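PDB 5VIP: MdcE from Pseudomonas aeruginosa, which is the gamma subunit of a biotin-independent malonate decarboxylase and probably acts with a partner subunit as a carboxyl-transferring enzyme on malonyl groups. Local coordinates for residues P70-L81 with P114-L125; L152-F161 with G178-K186. All coordinates share one frame; numbering follows the deposited sequence.

Contact 1: residues P70-L81 with P114-L125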
ATOM      1  N   PRO A  70       0.353   9.606  21.737  1.00 28.74           N
ATOM      2  CA  PRO A  70       0.596   8.506  22.678  1.00 31.67           C
ATOM      3  C   PRO A  70       1.802   7.658  22.268  1.00 32.96           C
ATOM      4  O   PRO A  70       2.452   7.074  23.130  1.00 32.92           O
ATOM      5  CB  PRO A  70      -0.703   7.692  22.613  1.00 29.91           C
ATOM      6  CG  PRO A  70      -1.742   8.698  22.240  1.00 31.44           C
ATOM      7  CD  PRO A  70      -1.064   9.690  21.331  1.00 30.43           C
ATOM      8  N   PHE A  71       2.097   7.612  20.969  1.00 31.08           N
ATOM      9  CA  PHE A  71       3.265   6.900  20.465  1.00 30.14           C
ATOM     10  C   PHE A  71       4.410   7.857  20.157  1.00 28.51           C
ATOM     11  O   PHE A  71       4.320   8.670  19.231  1.00 27.62           O
ATOM     12  CB  PHE A  71       2.884   6.076  19.228  1.00 23.07           C
ATOM     13  CG  PHE A  71       2.026   4.896  19.561  1.00 26.92           C
ATOM     14  CD1 PHE A  71       2.602   3.709  19.973  1.00 27.94           C
ATOM     15  CD2 PHE A  71       0.642   4.989  19.520  1.00 28.38           C
ATOM     16  CE1 PHE A  71       1.824   2.615  20.304  1.00 26.69           C
ATOM     17  CE2 PHE A  71      -0.146   3.897  19.862  1.00 25.78           C
ATOM     18  CZ  PHE A  71       0.451   2.708  20.252  1.00 26.59           C
ATOM     19  N   PRO A  72       5.498   7.759  20.933  1.00 29.80           N
ATOM     20  CA  PRO A  72       6.613   8.711  20.844  1.00 30.04           C
ATOM     21  C   PRO A  72       7.204   8.768  19.441  1.00 28.72           C
ATOM     22  O   PRO A  72       7.629   9.832  19.002  1.00 28.81           O
ATOM     23  CB  PRO A  72       7.636   8.162  21.846  1.00 29.91           C
ATOM     24  CG  PRO A  72       6.863   7.270  22.746  1.00 36.32           C
ATOM     25  CD  PRO A  72       5.751   6.703  21.926  1.00 31.56           C
ATOM     26  N   ARG A  73       7.195   7.642  18.734  1.00 23.84           N
ATOM     27  CA  ARG A  73       7.771   7.602  17.394  1.00 27.34           C
ATOM     28  C   ARG A  73       6.863   8.257  16.338  1.00 28.71           C
ATOM     29  O   ARG A  73       7.219   8.349  15.154  1.00 27.96           O
ATOM     30  CB  ARG A  73       8.095   6.155  17.009  1.00 25.68           C
ATOM     31  CG  ARG A  73       9.248   5.541  17.821  1.00 25.12           C
ATOM     32  CD  ARG A  73      10.530   6.386  17.745  1.00 26.93           C
ATOM     33  NE  ARG A  73      10.829   6.826  16.381  1.00 32.91           N
ATOM     34  CZ  ARG A  73      11.794   7.682  16.049  1.00 35.45           C
ATOM     35  NH1 ARG A  73      12.581   8.212  16.981  1.00 34.91           N
ATOM     36  NH2 ARG A  73      11.968   8.019  14.774  1.00 33.47           N
ATOM     37  N   ALA A  74       5.699   8.735  16.765  1.00 24.37           N
ATOM     38  CA  ALA A  74       4.772   9.367  15.831  1.00 25.67           C
ATOM     39  C   ALA A  74       4.418  10.792  16.255  1.00 27.73           C
ATOM     40  O   ALA A  74       3.255  11.184  16.205  1.00 26.82           O
ATOM     41  CB  ALA A  74       3.507   8.529  15.701  1.00 21.46           C
ATOM     42  N   ARG A  75       5.411  11.574  16.665  1.00 26.50           N
ATOM     43  CA  ARG A  75       5.110  12.914  17.181  1.00 26.22           C
ATOM     44  C   ARG A  75       5.537  14.036  16.252  1.00 31.66           C
ATOM     45  O   ARG A  75       5.551  15.204  16.641  1.00 34.55           O
ATOM     46  CB  ARG A  75       5.760  13.098  18.552  1.00 27.95           C
ATOM     47  CG  ARG A  75       4.997  12.371  19.630  1.00 28.41           C
ATOM     48  CD  ARG A  75       5.702  12.364  20.965  1.00 32.83           C
ATOM     49  NE  ARG A  75       4.901  11.626  21.937  1.00 30.81           N
ATOM     50  CZ  ARG A  75       5.329  11.245  23.134  1.00 32.49           C
ATOM     51  NH1 ARG A  75       6.565  11.530  23.521  1.00 33.32           N
ATOM     52  NH2 ARG A  75       4.517  10.573  23.938  1.00 28.15           N
ATOM     53  N   GLN A  76       5.882  13.692  15.019  1.00 28.33           N
ATOM     54  CA  GLN A  76       6.299  14.698  14.057  1.00 29.85           C
ATOM     55  C   GLN A  76       5.579  14.544  12.720  1.00 29.22           C
ATOM     56  O   GLN A  76       6.144  14.826  11.672  1.00 30.55           O
ATOM     57  CB  GLN A  76       7.814  14.633  13.859  1.00 31.44           C
ATOM     58  CG  GLN A  76       8.583  14.778  15.165  1.00 37.25           C
ATOM     59  CD  GLN A  76       9.999  15.248  14.962  1.00 42.27           C
ATOM     60  OE1 GLN A  76      10.864  14.487  14.533  1.00 53.72           O
ATOM     61  NE2 GLN A  76      10.243  16.517  15.255  1.00 53.14           N
ATOM     62  N   GLY A  77       4.331  14.088  12.758  1.00 25.32           N
ATOM     63  CA  GLY A  77       3.521  14.043  11.556  1.00 26.06           C
ATOM     64  C   GLY A  77       3.524  12.705  10.825  1.00 24.01           C
ATOM     65  O   GLY A  77       2.870  12.569   9.787  1.00 20.78           O
ATOM     66  N   GLU A  78       4.251  11.731  11.371  1.00 26.23           N
ATOM     67  CA  GLU A  78       4.328  10.373  10.805  1.00 22.29           C
ATOM     68  C   GLU A  78       2.977   9.674  10.750  1.00 19.74           C
ATOM     69  O   GLU A  78       2.109   9.915  11.583  1.00 20.84           O
ATOM     70  CB  GLU A  78       5.284   9.495  11.623  1.00 21.77           C
ATOM     71  CG  GLU A  78       6.722  10.000  11.667  1.00 24.75           C
ATOM     72  CD  GLU A  78       6.995  10.887  12.884  1.00 26.16           C
ATOM     73  OE1 GLU A  78       6.035  11.404  13.499  1.00 25.01           O
ATOM     74  OE2 GLU A  78       8.178  11.043  13.237  1.00 31.50           O
ATOM     75  N   VAL A  79       2.806   8.777   9.783  1.00 19.14           N
ATOM     76  CA  VAL A  79       1.648   7.893   9.822  1.00 19.44           C
ATOM     77  C   VAL A  79       2.028   6.666  10.645  1.00 18.15           C
ATOM     78  O   VAL A  79       2.745   5.789  10.174  1.00 18.38           O
ATOM     79  CB  VAL A  79       1.179   7.497   8.417  1.00 18.56           C
ATOM     80  CG1 VAL A  79       0.076   6.449   8.498  1.00 17.66           C
ATOM     81  CG2 VAL A  79       0.674   8.732   7.680  1.00 19.18           C
ATOM     82  N   GLY A  80       1.577   6.642  11.893  1.00 19.59           N
ATOM     83  CA  GLY A  80       1.839   5.532  12.791  1.00 22.12           C
ATOM     84  C   GLY A  80       0.581   4.712  13.027  1.00 22.52           C
ATOM     85  O   GLY A  80      -0.326   4.704  12.197  1.00 18.14           O
ATOM     86  N   LEU A  81       0.528   4.025  14.162  1.00 22.81           N
ATOM     87  CA  LEU A  81      -0.556   3.086  14.455  1.00 19.00           C
ATOM     88  C   LEU A  81      -1.921   3.758  14.537  1.00 23.40           C
ATOM     89  O   LEU A  81      -2.908   3.261  13.981  1.00 19.72           O
ATOM     90  CB  LEU A  81      -0.262   2.353  15.767  1.00 22.80           C
ATOM     91  CG  LEU A  81       0.928   1.398  15.687  1.00 23.33           C
ATOM     92  CD1 LEU A  81       1.527   1.185  17.058  1.00 23.83           C
ATOM     93  CD2 LEU A  81       0.478   0.061  15.086  1.00 21.55           C
ATOM     94  N   PRO A 114       5.617  12.913   6.272  1.00 22.36           N
ATOM     95  CA  PRO A 114       7.069  12.757   6.155  1.00 21.27           C
ATOM     96  C   PRO A 114       7.529  11.314   5.948  1.00 25.48           C
ATOM     97  O   PRO A 114       8.507  11.089   5.238  1.00 24.58           O
ATOM     98  CB  PRO A 114       7.580  13.298   7.489  1.00 22.18           C
ATOM     99  CG  PRO A 114       6.446  13.091   8.436  1.00 24.20           C
ATOM    100  CD  PRO A 114       5.200  13.282   7.634  1.00 22.68           C
ATOM    101  N   SER A 115       6.823  10.371   6.559  1.00 22.89           N
ATOM    102  CA  SER A 115       7.149   8.949   6.492  1.00 22.92           C
ATOM    103  C   SER A 115       6.150   8.203   7.350  1.00 22.14           C
ATOM    104  O   SER A 115       5.363   8.821   8.068  1.00 17.94           O
ATOM    105  CB  SER A 115       8.556   8.675   7.009  1.00 22.54           C
ATOM    106  OG  SER A 115       8.632   9.008   8.388  1.00 26.81           O
ATOM    107  N   GLN A 116       6.194   6.875   7.293  1.00 23.10           N
ATOM    108  CA  GLN A 116       5.558   6.066   8.319  1.00 20.35           C
ATOM    109  C   GLN A 116       6.341   6.238   9.617  1.00 24.13           C
ATOM    110  O   GLN A 116       7.490   6.683   9.598  1.00 23.37           O
ATOM    111  CB  GLN A 116       5.533   4.594   7.918  1.00 19.65           C
ATOM    112  CG  GLN A 116       6.923   3.989   7.763  1.00 23.50           C
ATOM    113  CD  GLN A 116       7.350   3.883   6.312  1.00 31.58           C
ATOM    114  OE1 GLN A 116       7.152   4.812   5.519  1.00 36.85           O
ATOM    115  NE2 GLN A 116       7.948   2.751   5.956  1.00 32.28           N
ATOM    116  N   ALA A 117       5.726   5.886  10.738  1.00 19.36           N
ATOM    117  CA  ALA A 117       6.451   5.839  12.002  1.00 23.93           C
ATOM    118  C   ALA A 117       7.493   4.711  11.977  1.00 28.06           C
ATOM    119  O   ALA A 117       7.260   3.649  11.384  1.00 24.13           O
ATOM    120  CB  ALA A 117       5.479   5.658  13.175  1.00 19.87           C
ATOM    121  N   TYR A 118       8.650   4.962  12.593  1.00 23.18           N
ATOM    122  CA  TYR A 118       9.716   3.965  12.728  1.00 25.12           C
ATOM    123  C   TYR A 118       9.885   3.627  14.197  1.00 29.76           C
ATOM    124  O   TYR A 118      10.231   4.499  14.986  1.00 30.82           O
ATOM    125  CB  TYR A 118      11.057   4.491  12.184  1.00 30.20           C
ATOM    126  CG  TYR A 118      11.053   4.913  10.732  1.00 34.10           C
ATOM    127  CD1 TYR A 118      11.295   3.992   9.722  1.00 32.29           C
ATOM    128  CD2 TYR A 118      10.817   6.234  10.373  1.00 34.92           C
ATOM    129  CE1 TYR A 118      11.293   4.370   8.390  1.00 32.50           C
ATOM    130  CE2 TYR A 118      10.812   6.620   9.042  1.00 38.15           C
ATOM    131  CZ  TYR A 118      11.050   5.684   8.058  1.00 34.71           C
ATOM    132  OH  TYR A 118      11.049   6.065   6.734  1.00 41.60           O
ATOM    133  N   GLY A 119       9.671   2.378  14.583  1.00 26.50           N
ATOM    134  CA  GLY A 119       9.842   2.019  15.979  1.00 25.64           C
ATOM    135  C   GLY A 119       9.602   0.552  16.237  1.00 28.28           C
ATOM    136  O   GLY A 119       8.962  -0.121  15.432  1.00 22.46           O
ATOM    137  N   ARG A 120      10.102   0.064  17.366  1.00 29.62           N
ATOM    138  CA  ARG A 120       9.961  -1.342  17.716  1.00 34.32           C
ATOM    139  C   ARG A 120       8.559  -1.632  18.242  1.00 28.89           C
ATOM    140  O   ARG A 120       8.021  -2.707  18.014  1.00 27.96           O
ATOM    141  CB  ARG A 120      11.028  -1.751  18.740  1.00 34.18           C
ATOM    142  CG  ARG A 120      12.424  -1.794  18.131  1.00 35.25           C
ATOM    143  CD  ARG A 120      13.545  -1.826  19.174  1.00 38.19           C
ATOM    144  NE  ARG A 120      14.852  -1.734  18.525  1.00 38.88           N
ATOM    145  CZ  ARG A 120      15.417  -0.594  18.127  1.00 42.99           C
ATOM    146  NH1 ARG A 120      14.800   0.565  18.315  1.00 41.60           N
ATOM    147  NH2 ARG A 120      16.605  -0.611  17.533  1.00 41.77           N
ATOM    148  N   ARG A 121       7.947  -0.671  18.921  1.00 26.64           N
ATOM    149  CA  ARG A 121       6.570  -0.873  19.353  1.00 29.15           C
ATOM    150  C   ARG A 121       5.628  -0.885  18.149  1.00 27.98           C
ATOM    151  O   ARG A 121       4.685  -1.683  18.094  1.00 26.41           O
ATOM    152  CB  ARG A 121       6.154   0.196  20.358  1.00 32.56           C
ATOM    153  CG  ARG A 121       6.209  -0.320  21.783  1.00 43.96           C
ATOM    154  CD  ARG A 121       6.434   0.793  22.776  1.00 52.84           C
ATOM    155  NE  ARG A 121       5.437   1.848  22.651  1.00 49.44           N
ATOM    156  CZ  ARG A 121       5.574   3.055  23.184  1.00 55.44           C
ATOM    157  NH1 ARG A 121       6.674   3.357  23.866  1.00 49.48           N
ATOM    158  NH2 ARG A 121       4.614   3.960  23.033  1.00 53.04           N
ATOM    159  N   GLU A 122       5.896  -0.008  17.184  1.00 25.43           N
ATOM    160  CA  GLU A 122       5.113   0.027  15.953  1.00 23.25           C
ATOM    161  C   GLU A 122       5.180  -1.322  15.232  1.00 20.52           C
ATOM    162  O   GLU A 122       4.149  -1.868  14.853  1.00 21.45           O
ATOM    163  CB  GLU A 122       5.597   1.155  15.035  1.00 21.42           C
ATOM    164  CG  GLU A 122       5.086   2.551  15.407  1.00 23.70           C
ATOM    165  CD  GLU A 122       5.704   3.103  16.697  1.00 27.28           C
ATOM    166  OE1 GLU A 122       6.778   2.616  17.109  1.00 26.54           O
ATOM    167  OE2 GLU A 122       5.108   4.030  17.290  1.00 27.76           O
ATOM    168  N   GLU A 123       6.379  -1.879  15.067  1.00 22.27           N
ATOM    169  CA  GLU A 123       6.498  -3.187  14.417  1.00 21.39           C
ATOM    170  C   GLU A 123       5.822  -4.297  15.222  1.00 24.93           C
ATOM    171  O   GLU A 123       5.107  -5.121  14.658  1.00 25.29           O
ATOM    172  CB  GLU A 123       7.967  -3.564  14.178  1.00 21.98           C
ATOM    173  CG  GLU A 123       8.652  -2.739  13.118  1.00 25.61           C
ATOM    174  CD  GLU A 123       7.933  -2.765  11.769  1.00 24.86           C
ATOM    175  OE1 GLU A 123       7.292  -3.791  11.423  1.00 23.62           O
ATOM    176  OE2 GLU A 123       8.020  -1.753  11.050  1.00 22.89           O
ATOM    177  N   ALA A 124       6.052  -4.322  16.536  1.00 23.66           N
ATOM    178  CA  ALA A 124       5.481  -5.367  17.379  1.00 26.08           C
ATOM    179  C   ALA A 124       3.960  -5.364  17.321  1.00 25.39           C
ATOM    180  O   ALA A 124       3.326  -6.425  17.353  1.00 25.31           O
ATOM    181  CB  ALA A 124       5.951  -5.204  18.824  1.00 24.07           C
ATOM    182  N   LEU A 125       3.377  -4.166  17.241  1.00 20.50           N
ATOM    183  CA  LEU A 125       1.927  -4.024  17.252  1.00 20.08           C
ATOM    184  C   LEU A 125       1.329  -4.020  15.843  1.00 21.03           C
ATOM    185  O   LEU A 125       0.139  -3.783  15.678  1.00 22.81           O
ATOM    186  CB  LEU A 125       1.524  -2.748  17.986  1.00 21.71           C
ATOM    187  CG  LEU A 125       1.857  -2.677  19.480  1.00 25.60           C
ATOM    188  CD1 LEU A 125       1.571  -1.281  20.008  1.00 25.71           C
ATOM    189  CD2 LEU A 125       1.058  -3.693  20.244  1.00 25.82           C
TER
HETATM  190  O   HOH W   1       9.364   7.520  13.598  1.00 27.93           O
HETATM  191  O   HOH W   2       2.631   4.668  15.945  1.00 22.12           O

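Contact 2: residues L152-F161 with G178-K186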
ATOM      1  N   LEU A 152      -1.561  16.793  -3.033  1.00 15.95           N
ATOM      2  CA  LEU A 152      -0.218  16.761  -2.462  1.00 15.10           C
ATOM      3  C   LEU A 152       0.270  18.179  -2.207  1.00 21.05           C
ATOM      4  O   LEU A 152       0.590  18.881  -3.157  1.00 20.02           O
ATOM      5  CB  LEU A 152       0.757  16.046  -3.406  1.00 18.56           C
ATOM      6  CG  LEU A 152       0.301  14.711  -4.021  1.00 23.28           C
ATOM      7  CD1 LEU A 152       1.465  13.979  -4.674  1.00 20.66           C
ATOM      8  CD2 LEU A 152      -0.398  13.833  -3.006  1.00 21.43           C
ATOM      9  N   VAL A 153       0.351  18.586  -0.942  1.00 21.99           N
ATOM     10  CA  VAL A 153       0.725  19.960  -0.626  1.00 21.98           C
ATOM     11  C   VAL A 153       2.111  19.991  -0.007  1.00 26.00           C
ATOM     12  O   VAL A 153       2.695  21.056   0.144  1.00 23.80           O
ATOM     13  CB  VAL A 153      -0.297  20.635   0.317  1.00 21.17           C
ATOM     14  CG1 VAL A 153      -1.693  20.550  -0.267  1.00 21.96           C
ATOM     15  CG2 VAL A 153      -0.259  20.013   1.713  1.00 22.06           C
ATOM     16  N   GLY A 154       2.651  18.812   0.313  1.00 23.10           N
ATOM     17  CA  GLY A 154       3.976  18.717   0.891  1.00 19.56           C
ATOM     18  C   GLY A 154       4.631  17.369   0.636  1.00 20.68           C
ATOM     19  O   GLY A 154       4.668  16.893  -0.486  1.00 21.04           O
ATOM     20  N   LYS A 155       5.153  16.746   1.681  1.00 22.54           N
ATOM     21  CA  LYS A 155       5.800  15.454   1.513  1.00 19.19           C
ATOM     22  C   LYS A 155       4.759  14.351   1.307  1.00 17.81           C
ATOM     23  O   LYS A 155       3.698  14.347   1.928  1.00 19.93           O
ATOM     24  CB  LYS A 155       6.688  15.136   2.712  1.00 24.09           C
ATOM     25  CG  LYS A 155       7.707  16.229   3.008  1.00 30.34           C
ATOM     26  CD  LYS A 155       8.838  15.731   3.889  1.00 31.98           C
ATOM     27  CE  LYS A 155       9.779  16.877   4.269  1.00 33.92           C
ATOM     28  NZ  LYS A 155       9.053  17.880   5.103  1.00 39.92           N
ATOM     29  N   ALA A 156       5.056  13.437   0.398  1.00 19.63           N
ATOM     30  CA  ALA A 156       4.192  12.284   0.183  1.00 22.22           C
ATOM     31  C   ALA A 156       5.091  11.066   0.123  1.00 20.86           C
ATOM     32  O   ALA A 156       5.466  10.619  -0.964  1.00 19.99           O
ATOM     33  CB  ALA A 156       3.373  12.439  -1.096  1.00 20.21           C
HETATM   34  N   MSE A 157       5.439  10.534   1.295  1.00 15.96           N
HETATM   35  CA  MSE A 157       6.541   9.589   1.386  1.00 22.38           C
HETATM   36  C   MSE A 157       6.141   8.155   1.726  1.00 19.72           C
HETATM   37  O   MSE A 157       5.401   7.927   2.675  1.00 16.38           O
HETATM   38  CB  MSE A 157       7.535  10.075   2.443  1.00 23.25           C
HETATM   39  CG  MSE A 157       8.083  11.454   2.160  1.00 23.47           C
HETATM   40 SE   MSE A 157       9.229  11.412   0.569  1.00 39.84          SE
HETATM   41  CE  MSE A 157      10.729  10.488   1.363  1.00 23.66           C
ATOM     42  N   SER A 158       6.669   7.204   0.961  1.00 18.73           N
ATOM     43  CA  SER A 158       6.732   5.804   1.388  1.00 21.88           C
ATOM     44  C   SER A 158       5.377   5.224   1.817  1.00 17.49           C
ATOM     45  O   SER A 158       4.363   5.444   1.154  1.00 16.11           O
ATOM     46  CB  SER A 158       7.745   5.687   2.537  1.00 24.76           C
ATOM     47  OG  SER A 158       8.093   4.335   2.795  1.00 34.65           O
ATOM     48  N   GLY A 159       5.365   4.504   2.939  1.00 18.94           N
ATOM     49  CA  GLY A 159       4.153   3.854   3.415  1.00 20.09           C
ATOM     50  C   GLY A 159       3.079   4.819   3.882  1.00 16.11           C
ATOM     51  O   GLY A 159       1.885   4.502   3.865  1.00 15.32           O
ATOM     52  N   ALA A 160       3.497   6.002   4.320  1.00 16.61           N
ATOM     53  CA  ALA A 160       2.543   7.028   4.715  1.00 16.65           C
ATOM     54  C   ALA A 160       1.698   7.450   3.524  1.00 14.10           C
ATOM     55  O   ALA A 160       0.474   7.593   3.648  1.00 17.37           O
ATOM     56  CB  ALA A 160       3.270   8.245   5.332  1.00 17.23           C
ATOM     57  N   PHE A 161       2.334   7.647   2.368  1.00 12.55           N
ATOM     58  CA  PHE A 161       1.603   8.010   1.146  1.00 13.67           C
ATOM     59  C   PHE A 161       0.739   6.844   0.632  1.00 16.14           C
ATOM     60  O   PHE A 161      -0.375   7.055   0.147  1.00 13.40           O
ATOM     61  CB  PHE A 161       2.582   8.478   0.049  1.00 16.15           C
ATOM     62  CG  PHE A 161       1.911   9.023  -1.200  1.00 15.49           C
ATOM     63  CD1 PHE A 161       0.635   9.577  -1.151  1.00 17.66           C
ATOM     64  CD2 PHE A 161       2.566   8.974  -2.422  1.00 15.89           C
ATOM     65  CE1 PHE A 161       0.025  10.070  -2.298  1.00 16.35           C
ATOM     66  CE2 PHE A 161       1.967   9.475  -3.575  1.00 19.62           C
ATOM     67  CZ  PHE A 161       0.689  10.018  -3.512  1.00 16.57           C
ATOM     68  N   GLY A 178       8.877  21.968  -2.083  1.00 21.20           N
ATOM     69  CA  GLY A 178       8.623  21.235  -0.856  1.00 24.51           C
ATOM     70  C   GLY A 178       7.731  20.022  -1.075  1.00 25.89           C
ATOM     71  O   GLY A 178       7.534  19.218  -0.170  1.00 25.18           O
ATOM     72  N   VAL A 179       7.175  19.901  -2.276  1.00 24.05           N
ATOM     73  CA  VAL A 179       6.301  18.782  -2.595  1.00 23.37           C
ATOM     74  C   VAL A 179       7.159  17.683  -3.193  1.00 25.29           C
ATOM     75  O   VAL A 179       7.759  17.858  -4.247  1.00 22.76           O
ATOM     76  CB  VAL A 179       5.177  19.167  -3.570  1.00 22.01           C
ATOM     77  CG1 VAL A 179       4.289  17.960  -3.860  1.00 19.92           C
ATOM     78  CG2 VAL A 179       4.329  20.295  -2.984  1.00 22.80           C
HETATM   79  N   MSE A 180       7.236  16.556  -2.501  1.00 23.44           N
HETATM   80  CA  MSE A 180       8.120  15.478  -2.921  1.00 22.82           C
HETATM   81  C   MSE A 180       7.434  14.142  -2.730  1.00 23.56           C
HETATM   82  O   MSE A 180       6.830  13.890  -1.690  1.00 20.63           O
HETATM   83  CB  MSE A 180       9.433  15.514  -2.138  1.00 24.50           C
HETATM   84  CG  MSE A 180      10.290  16.738  -2.450  1.00 33.79           C
HETATM   85 SE   MSE A 180      11.823  16.887  -1.250  1.00 43.33          SE
HETATM   86  CE  MSE A 180      10.920  17.315   0.412  1.00 32.44           C
ATOM     87  N   VAL A 181       7.513  13.308  -3.757  1.00 21.69           N
ATOM     88  CA  VAL A 181       7.014  11.942  -3.687  1.00 20.91           C
ATOM     89  C   VAL A 181       8.218  11.022  -3.788  1.00 21.18           C
ATOM     90  O   VAL A 181       9.046  11.194  -4.688  1.00 21.25           O
ATOM     91  CB  VAL A 181       6.028  11.623  -4.818  1.00 19.61           C
ATOM     92  CG1 VAL A 181       5.475  10.198  -4.655  1.00 22.17           C
ATOM     93  CG2 VAL A 181       4.900  12.649  -4.862  1.00 26.43           C
ATOM     94  N   HIS A 182       8.340  10.073  -2.863  1.00 19.33           N
ATOM     95  CA  HIS A 182       9.415   9.081  -2.955  1.00 18.91           C
ATOM     96  C   HIS A 182       9.129   7.892  -2.051  1.00 20.78           C
ATOM     97  O   HIS A 182       8.194   7.915  -1.256  1.00 18.86           O
ATOM     98  CB  HIS A 182      10.770   9.698  -2.579  1.00 21.70           C
ATOM     99  CG  HIS A 182      11.939   9.101  -3.309  1.00 23.12           C
ATOM    100  ND1 HIS A 182      12.619   7.992  -2.853  1.00 24.19           N
ATOM    101  CD2 HIS A 182      12.562   9.479  -4.453  1.00 26.82           C
ATOM    102  CE1 HIS A 182      13.603   7.705  -3.686  1.00 23.78           C
ATOM    103  NE2 HIS A 182      13.588   8.590  -4.669  1.00 26.57           N
ATOM    104  N   ALA A 183       9.967   6.871  -2.172  1.00 21.00           N
ATOM    105  CA  ALA A 183       9.832   5.644  -1.400  1.00 23.38           C
ATOM    106  C   ALA A 183      10.682   5.668  -0.132  1.00 25.62           C
ATOM    107  O   ALA A 183      10.401   4.946   0.821  1.00 28.72           O
ATOM    108  CB  ALA A 183      10.199   4.452  -2.273  1.00 23.90           C
HETATM  109  N   MSE A 184      11.716   6.507  -0.113  1.00 26.47           N
HETATM  110  CA  MSE A 184      12.541   6.654   1.087  1.00 28.21           C
HETATM  111  C   MSE A 184      13.100   8.069   1.214  1.00 30.84           C
HETATM  112  O   MSE A 184      13.214   8.799   0.219  1.00 28.45           O
HETATM  113  CB  MSE A 184      13.686   5.642   1.073  1.00 30.24           C
HETATM  114  CG  MSE A 184      14.777   5.978   0.074  1.00 31.44           C
HETATM  115 SE   MSE A 184      15.984   4.468  -0.287  1.00 54.14          SE
HETATM  116  CE  MSE A 184      14.892   3.543  -1.631  1.00 36.94           C
ATOM    117  N   GLY A 185      13.442   8.449   2.444  1.00 30.79           N
ATOM    118  CA  GLY A 185      14.018   9.757   2.715  1.00 33.11           C
ATOM    119  C   GLY A 185      15.379   9.953   2.072  1.00 35.10           C
ATOM    120  O   GLY A 185      16.109   8.986   1.836  1.00 35.83           O
ATOM    121  N   LYS A 186      15.715  11.206   1.773  1.00 33.44           N
ATOM    122  CA  LYS A 186      16.997  11.543   1.166  1.00 35.03           C
ATOM    123  C   LYS A 186      18.164  11.088   2.045  1.00 35.75           C
ATOM    124  O   LYS A 186      19.197  10.642   1.541  1.00 37.50           O
ATOM    125  CB  LYS A 186      17.081  13.051   0.903  1.00 34.66           C
ATOM    126  CG  LYS A 186      16.290  13.529  -0.316  1.00 33.57           C
ATOM    127  CD  LYS A 186      16.368  15.051  -0.484  1.00 35.45           C
ATOM    128  CE  LYS A 186      15.718  15.504  -1.787  1.00 41.00           C
ATOM    129  NZ  LYS A 186      15.709  16.995  -1.957  1.00 44.34           N
TER

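Contact 1: residues P70-L81 with P114-L125
Arg73 folds over the end of the loop 114-119 and brings its NE to 2.8 Å from Tyr118 O, a weak, bent hydrogen bond (126° at the hydrogen). Turns at chi2 (-55°) and chi3 (-45°) curl the chain so that CB, CG and CD also brush this carbonyl. A water completes the grip: it accepts from Arg73 NH2 and Tyr118 N and donates to Arg73 O. The Glu122 carboxylate lies crosswise to the same arginine and touches its CB, not its guanidinium; Glu122 OE2 also sits 3.6 Å from Phe71 CB and accepts a hydrogen bond from a second water, which in turn accepts one from Leu81 N. Leu81 CD1 lies over one face of the Phe71 ring, offset toward its rim, while Leu125 CD1 reaches both Phe71 CE1 (3.9 Å) and Leu81 CD1 (3.8 Å), closing a small apolar cluster. Beyond it, Arg121 NH2 lies against Pro72 CD, with Pro70 O at the edge of the guanidinium.

At the other end the backbones pair once: Val79 N donates to Ser115 O at 3.1 Å, and Ala117 N to Val79 O at 3.0 Å. Ala117 CB fits against Gly80 CA, and Pro114 CD rests on Gly77 O. Glu78, bent at its second torsion, swings its carboxylate back to accept from Gln76 N on the syn side of OE1. Ile127 of helix 127-143 packs on Leu81, Ala117 and Glu122. The arrangement is a single beta bridge joining two loops of an alpha/beta fold, each leading into a helix, 81-97 and 120-124.

Contact 2: residues L152-F161 with G178-K186
Ala156 N donates to Met180 O at 2.8 Å, almost in line with the carbonyl, and Ser158 N binds His182 O at 2.8 Å in the carbonyl plane. Between and before these, Met180 N reaches Gly154 O and His182 N makes a weak bond to Ala156 O, so strands 155-157 and 180-182 run parallel, their axes 4.9 Å apart and 4° from alignment.

On one face of this ladder Lys155 and Met180 lie side by side, CE to CE. The selenomethionine Met157, bent at chi2 (-68°) and chi3 (-73°), lays SE 3.9 Å from His182 CB and carries CE to Met184 O. On the opposite face Val181 is enclosed: its CG2 meets Leu152 CD1 (3.7 Å) and Ala156 CB, and its CG1 meets Phe161 CE2 (3.7 Å), while Ala156 CB lies over one face of the Phe161 ring, offset toward the rim. Val179 extends this packing, its CG2 against Val153 O.

Further out, His182 ND1 accepts from Met184 N exactly in the ring plane; with NE2 bound to Met210 O and Tyr212 stacked on the ring, the imidazole's rotation is well fixed. Ser158 OG is hydrogen-bonded to Gln116 OE1; Ala183 O is a second acceptor close by, at 3.1 Å. Ile214 and Tyr217 of helix 214-219 cover Val181, and a polar side chain of another protein subunit binds Val181 O. The chain turns a corner at Val153 and Gly154, leaving the main sheet at strand 148-152; what follows is a two-stranded parallel sheet whose first strand runs straight into helix 158-163, as in the crotonase-like fold of carboxyltransferases.

The two contacts follow one another along the chain and lie with centres about 16 Å apart, yet they touch through the loop after strand 106-113. Gln116 joins them: besides meeting Ser158, its OE1 stands 3.2 Å from Gly159 N, a probable hydrogen bond, while its NE2 binds a polar side chain of another protein subunit. Beside it, Pro114 O packs 3.1 Å from Met157 CB, and Ser115 O, which accepts from Val79 in contact 1, lies 3.5 Å from Ala160 CB. Segment 114-125 thus connects the peripheral loop pair to the more central parallel strands, and both contacts take part in the interface with that partner subunit.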